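Local coordinates for SusD superfamily protein (PDB 3MCX) that is of unknown function but probably binds glycans at the Bacteroides outer membrane for uptake, and binds zinc ions, at residues A[123-137]-A[176-190]. Sequence-based numbering, arbitrary orientation. Where two conformers were deposited one is given.
Sequences SEALVMRGLSLFNLT and YEQVVSDMSNALSGL. With ZN (zinc ion), chain B.
F134 turns the edge of its ring toward the face of Y176 in an offset edge-to-face pair, planes at 86°. F134 CE1 lies 3.6 Å from Y176 CE2. The Y144 ring also packs edge-to-face with Y176. The R129 guanidinium holds the D182 carboxylate at its edge, side-on, in a salt bridge. R129 NE reaches D182 OD2 at 2.9 Å and R129 NH2 reaches D182 OD1 at 2.9 Å, both nearly straight. The bonds lie in the guanidinium plane but meet the carboxylate from above, the two planes being 44° apart. Q178 NE2 reaches D182 OD1 from the face opposite R129 NH2, and a water donates to D182 OD2. R129 NH1 hydrogen-bonds N99 OD1 of helix 81-106. A lysine in place of D182 would probably leave R129 without its mate and put two positive charges together. The axes of helical segments 123-137 and 176-186 run nearly antiparallel and approach to 7.6 Å, consistent with TPR-like helical packing in the SusD family. They come close at G130, where a CB would be tight against V179 O. V179 CG2 sits 3.4 Å from G130 O. Selenomethionine M183 has CG anti to the carbonyl carbon (chi1 -62°) and runs out extended, which lays M183 CE 3.5 Å from L131 N. V127 CG2 presses on A186 CB at 3.4 Å, a tight contact.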
loop_
_atom_site.group_PDB
_atom_site.type_symbol
_atom_site.label_atom_id
_atom_site.label_comp_id
_atom_site.label_asym_id
_atom_site.label_seq_id
_atom_site.Cartn_x
_atom_site.Cartn_y
_atom_site.Cartn_z
ATOM N N SER A 123 -7.504 -18.850 8.475
ATOM C CA SER A 123 -6.907 -18.479 7.206
ATOM C C SER A 123 -6.839 -16.973 6.984
ATOM O O SER A 123 -5.847 -16.439 6.489
ATOM C CB SER A 123 -7.668 -19.125 6.061
ATOM O OG SER A 123 -7.509 -20.535 6.131
ATOM N N GLU A 124 -7.918 -16.270 7.324
ATOM C CA GLU A 124 -7.887 -14.823 7.283
ATOM C C GLU A 124 -6.829 -14.221 8.219
ATOM O O GLU A 124 -6.110 -13.296 7.847
ATOM C CB GLU A 124 -9.282 -14.269 7.590
ATOM C CG GLU A 124 -10.300 -14.608 6.494
ATOM C CD GLU A 124 -11.680 -14.041 6.742
ATOM O OE1 GLU A 124 -11.764 -12.898 7.242
ATOM O OE2 GLU A 124 -12.666 -14.734 6.415
ATOM N N ALA A 125 -6.731 -14.772 9.429
ATOM C CA ALA A 125 -5.669 -14.356 10.351
ATOM C C ALA A 125 -4.267 -14.587 9.742
ATOM O O ALA A 125 -3.376 -13.772 9.909
ATOM C CB ALA A 125 -5.811 -15.102 11.692
ATOM N N LEU A 126 -4.084 -15.717 9.072
ATOM C CA LEU A 126 -2.815 -16.040 8.425
ATOM C C LEU A 126 -2.469 -15.049 7.353
ATOM O O LEU A 126 -1.325 -14.589 7.271
ATOM C CB LEU A 126 -2.828 -17.475 7.847
ATOM C CG LEU A 126 -2.511 -18.633 8.812
ATOM C CD1 LEU A 126 -2.863 -19.977 8.151
ATOM C CD2 LEU A 126 -1.010 -18.564 9.278
ATOM N N VAL A 127 -3.447 -14.661 6.539
ATOM C CA VAL A 127 -3.180 -13.668 5.501
ATOM C C VAL A 127 -2.812 -12.328 6.147
ATOM O O VAL A 127 -1.862 -11.663 5.741
ATOM C CB VAL A 127 -4.321 -13.466 4.466
ATOM C CG1 VAL A 127 -3.866 -12.441 3.399
ATOM C CG2 VAL A 127 -4.669 -14.734 3.790
HETATM N N MSE A 128 -3.550 -11.940 7.187
HETATM C CA MSE A 128 -3.210 -10.711 7.890
HETATM C C MSE A 128 -1.823 -10.781 8.530
HETATM O O MSE A 128 -1.106 -9.792 8.558
HETATM C CB MSE A 128 -4.270 -10.380 8.928
HETATM C CG MSE A 128 -4.063 -9.059 9.617
HETATM SE SE MSE A 128 -3.956 -7.502 8.447
HETATM C CE MSE A 128 -5.124 -8.094 6.994
ATOM N N ARG A 129 -1.442 -11.927 9.066
ATOM C CA ARG A 129 -0.080 -12.068 9.626
ATOM C C ARG A 129 0.986 -11.888 8.539
ATOM O O ARG A 129 1.987 -11.207 8.730
ATOM C CB ARG A 129 0.105 -13.424 10.295
ATOM C CG ARG A 129 1.324 -13.484 11.217
ATOM C CD ARG A 129 1.446 -14.769 11.964
ATOM N NE ARG A 129 1.754 -15.913 11.120
ATOM C CZ ARG A 129 1.782 -17.160 11.553
ATOM N NH1 ARG A 129 1.509 -17.420 12.810
ATOM N NH2 ARG A 129 2.098 -18.171 10.731
ATOM N N GLY A 130 0.772 -12.524 7.408
ATOM C CA GLY A 130 1.704 -12.403 6.295
ATOM C C GLY A 130 1.773 -11.011 5.726
ATOM O O GLY A 130 2.867 -10.450 5.494
ATOM N N LEU A 131 0.597 -10.396 5.548
ATOM C CA LEU A 131 0.546 -9.020 5.047
ATOM C C LEU A 131 1.264 -8.055 6.002
ATOM O O LEU A 131 2.012 -7.174 5.565
ATOM C CB LEU A 131 -0.908 -8.615 4.884
ATOM C CG LEU A 131 -1.200 -7.232 4.336
ATOM C CD1 LEU A 131 -0.465 -7.007 3.017
ATOM C CD2 LEU A 131 -2.748 -7.080 4.169
ATOM N N SER A 132 1.058 -8.269 7.301
ATOM C CA SER A 132 1.675 -7.418 8.304
ATOM C C SER A 132 3.209 -7.539 8.263
ATOM O O SER A 132 3.910 -6.540 8.283
ATOM C CB SER A 132 1.071 -7.706 9.658
ATOM O OG SER A 132 -0.319 -7.350 9.698
ATOM N N LEU A 133 3.724 -8.772 8.207
ATOM C CA LEU A 133 5.172 -8.966 8.163
ATOM C C LEU A 133 5.713 -8.335 6.869
ATOM O O LEU A 133 6.778 -7.700 6.891
ATOM C CB LEU A 133 5.511 -10.439 8.247
ATOM C CG LEU A 133 7.010 -10.774 8.134
ATOM C CD1 LEU A 133 7.880 -10.032 9.146
ATOM C CD2 LEU A 133 7.248 -12.308 8.213
ATOM N N PHE A 134 5.012 -8.488 5.743
ATOM C CA PHE A 134 5.410 -7.871 4.475
ATOM C C PHE A 134 5.534 -6.352 4.621
ATOM O O PHE A 134 6.514 -5.748 4.189
ATOM C CB PHE A 134 4.386 -8.244 3.391
ATOM C CG PHE A 134 4.628 -7.630 2.039
ATOM C CD1 PHE A 134 5.761 -7.917 1.322
ATOM C CD2 PHE A 134 3.686 -6.803 1.466
ATOM C CE1 PHE A 134 5.945 -7.398 0.053
ATOM C CE2 PHE A 134 3.882 -6.264 0.202
ATOM C CZ PHE A 134 4.990 -6.574 -0.501
ATOM N N ASN A 135 4.514 -5.734 5.219
ATOM C CA ASN A 135 4.514 -4.286 5.437
ATOM C C ASN A 135 5.697 -3.822 6.259
ATOM O O ASN A 135 6.356 -2.831 5.921
ATOM C CB ASN A 135 3.189 -3.867 6.066
ATOM C CG ASN A 135 2.027 -3.942 5.069
ATOM O OD1 ASN A 135 2.200 -3.654 3.876
ATOM N ND2 ASN A 135 0.834 -4.301 5.558
ATOM N N LEU A 136 6.001 -4.528 7.355
ATOM C CA LEU A 136 7.175 -4.172 8.148
ATOM C C LEU A 136 8.483 -4.324 7.349
ATOM O O LEU A 136 9.377 -3.504 7.442
ATOM C CB LEU A 136 7.257 -5.019 9.411
ATOM C CG LEU A 136 6.236 -4.650 10.493
ATOM C CD1 LEU A 136 6.017 -5.829 11.415
ATOM C CD2 LEU A 136 6.701 -3.415 11.256
ATOM N N THR A 137 8.581 -5.420 6.605
ATOM C CA THR A 137 9.794 -5.759 5.918
ATOM C C THR A 137 10.098 -4.706 4.844
ATOM O O THR A 137 11.255 -4.351 4.623
ATOM C CB THR A 137 9.726 -7.187 5.323
ATOM O OG1 THR A 137 9.484 -8.121 6.376
ATOM C CG2 THR A 137 11.015 -7.542 4.596
ATOM N N TYR A 176 10.294 -12.593 3.692
ATOM C CA TYR A 176 9.441 -12.898 2.531
ATOM C C TYR A 176 9.000 -14.375 2.487
ATOM O O TYR A 176 7.872 -14.680 2.118
ATOM C CB TYR A 176 10.100 -12.488 1.210
ATOM C CG TYR A 176 9.884 -11.059 0.753
ATOM C CD1 TYR A 176 10.623 -10.006 1.265
ATOM C CD2 TYR A 176 8.979 -10.783 -0.249
ATOM C CE1 TYR A 176 10.437 -8.701 0.810
ATOM C CE2 TYR A 176 8.787 -9.485 -0.709
ATOM C CZ TYR A 176 9.542 -8.460 -0.196
ATOM O OH TYR A 176 9.353 -7.180 -0.685
ATOM N N GLU A 177 9.889 -15.283 2.851
ATOM C CA GLU A 177 9.516 -16.719 2.908
ATOM C C GLU A 177 8.326 -16.905 3.837
ATOM O O GLU A 177 7.391 -17.625 3.518
ATOM C CB GLU A 177 10.640 -17.576 3.413
ATOM C CG GLU A 177 11.731 -17.821 2.444
ATOM C CD GLU A 177 12.825 -18.666 3.079
ATOM O OE1 GLU A 177 12.933 -18.694 4.346
ATOM O OE2 GLU A 177 13.558 -19.331 2.304
ATOM N N GLN A 178 8.352 -16.231 4.980
ATOM C CA GLN A 178 7.241 -16.383 5.949
ATOM C C GLN A 178 5.954 -15.737 5.436
ATOM O O GLN A 178 4.868 -16.323 5.638
ATOM C CB GLN A 178 7.639 -15.813 7.314
ATOM C CG GLN A 178 6.642 -16.083 8.417
ATOM C CD GLN A 178 6.508 -17.541 8.725
ATOM O OE1 GLN A 178 7.488 -18.214 9.065
ATOM N NE2 GLN A 178 5.282 -18.056 8.629
ATOM N N VAL A 179 6.087 -14.585 4.754
ATOM C CA VAL A 179 4.934 -13.937 4.168
ATOM C C VAL A 179 4.247 -14.854 3.164
ATOM O O VAL A 179 3.027 -15.062 3.204
ATOM C CB VAL A 179 5.337 -12.664 3.455
ATOM C CG1 VAL A 179 4.149 -12.094 2.632
ATOM C CG2 VAL A 179 5.887 -11.627 4.480
ATOM N N VAL A 180 5.053 -15.381 2.242
ATOM C CA VAL A 180 4.560 -16.283 1.201
ATOM C C VAL A 180 3.936 -17.538 1.805
ATOM O O VAL A 180 2.856 -17.970 1.387
ATOM C CB VAL A 180 5.686 -16.633 0.196
ATOM C CG1 VAL A 180 5.245 -17.762 -0.758
ATOM C CG2 VAL A 180 6.078 -15.348 -0.633
ATOM N N SER A 181 4.578 -18.109 2.805
ATOM C CA SER A 181 4.037 -19.275 3.484
ATOM C C SER A 181 2.647 -18.991 4.087
ATOM O O SER A 181 1.690 -19.771 3.914
ATOM C CB SER A 181 5.003 -19.701 4.589
ATOM O OG SER A 181 4.552 -20.845 5.289
ATOM N N ASP A 182 2.544 -17.906 4.834
ATOM C CA ASP A 182 1.276 -17.561 5.494
ATOM C C ASP A 182 0.153 -17.363 4.486
ATOM O O ASP A 182 -0.932 -17.905 4.632
ATOM C CB ASP A 182 1.427 -16.318 6.352
ATOM C CG ASP A 182 2.230 -16.559 7.626
ATOM O OD1 ASP A 182 2.584 -17.704 7.920
ATOM O OD2 ASP A 182 2.459 -15.553 8.351
HETATM N N MSE A 183 0.421 -16.613 3.436
HETATM C CA MSE A 183 -0.644 -16.322 2.473
HETATM C C MSE A 183 -1.002 -17.566 1.688
HETATM O O MSE A 183 -2.199 -17.808 1.433
HETATM C CB MSE A 183 -0.238 -15.207 1.543
HETATM C CG MSE A 183 0.042 -13.872 2.202
HETATM SE SE MSE A 183 0.243 -12.490 0.847
HETATM C CE MSE A 183 0.449 -11.014 2.060
ATOM N N SER A 184 -0.000 -18.360 1.315
ATOM C CA SER A 184 -0.234 -19.575 0.539
ATOM C C SER A 184 -0.970 -20.643 1.348
ATOM O O SER A 184 -1.886 -21.316 0.837
ATOM C CB SER A 184 1.106 -20.148 0.037
ATOM O OG SER A 184 1.775 -19.183 -0.779
ATOM N N ASN A 185 -0.552 -20.829 2.597
ATOM C CA ASN A 185 -1.168 -21.814 3.493
ATOM C C ASN A 185 -2.614 -21.430 3.835
ATOM O O ASN A 185 -3.422 -22.317 4.134
ATOM C CB ASN A 185 -0.347 -22.004 4.768
ATOM C CG ASN A 185 0.961 -22.747 4.525
ATOM O OD1 ASN A 185 1.028 -23.596 3.650
ATOM N ND2 ASN A 185 1.983 -22.469 5.344
ATOM N N ALA A 186 -2.924 -20.143 3.763
ATOM C CA ALA A 186 -4.280 -19.640 3.984
ATOM C C ALA A 186 -5.260 -19.983 2.867
ATOM O O ALA A 186 -6.441 -20.145 3.113
ATOM C CB ALA A 186 -4.247 -18.120 4.151
ATOM N N LEU A 187 -4.792 -20.108 1.631
ATOM C CA LEU A 187 -5.708 -20.036 0.477
ATOM C C LEU A 187 -6.888 -21.013 0.508
ATOM O O LEU A 187 -8.031 -20.621 0.234
ATOM C CB LEU A 187 -4.938 -20.224 -0.846
ATOM C CG LEU A 187 -3.890 -19.198 -1.223
ATOM C CD1 LEU A 187 -3.184 -19.693 -2.469
ATOM C CD2 LEU A 187 -4.532 -17.821 -1.450
ATOM N N SER A 188 -6.624 -22.261 0.837
ATOM C CA SER A 188 -7.685 -23.273 0.752
ATOM C C SER A 188 -8.813 -23.079 1.782
ATOM O O SER A 188 -9.922 -23.586 1.601
ATOM C CB SER A 188 -7.102 -24.684 0.824
ATOM O OG SER A 188 -6.507 -24.915 2.078
ATOM N N GLY A 189 -8.537 -22.353 2.856
ATOM C CA GLY A 189 -9.545 -22.053 3.860
ATOM C C GLY A 189 -10.346 -20.786 3.652
ATOM O O GLY A 189 -11.335 -20.594 4.347
ATOM N N LEU A 190 -9.932 -19.925 2.723
ATOM C CA LEU A 190 -10.591 -18.620 2.497
ATOM C C LEU A 190 -11.864 -18.784 1.664
ATOM O O LEU A 190 -12.007 -19.737 0.880
ATOM C CB LEU A 190 -9.640 -17.687 1.766
ATOM C CG LEU A 190 -8.338 -17.320 2.491
ATOM C CD1 LEU A 190 -7.383 -16.578 1.568
ATOM C CD2 LEU A 190 -8.636 -16.455 3.680
HETATM ZN ZN ZN B . 14.214 -19.772 5.279
HETATM O O HOH W 1 -5.909 -23.017 4.349
HETATM O O HOH W 2 4.103 -13.426 8.886
HETATM O O HOH W 3 13.659 -18.948 7.007
#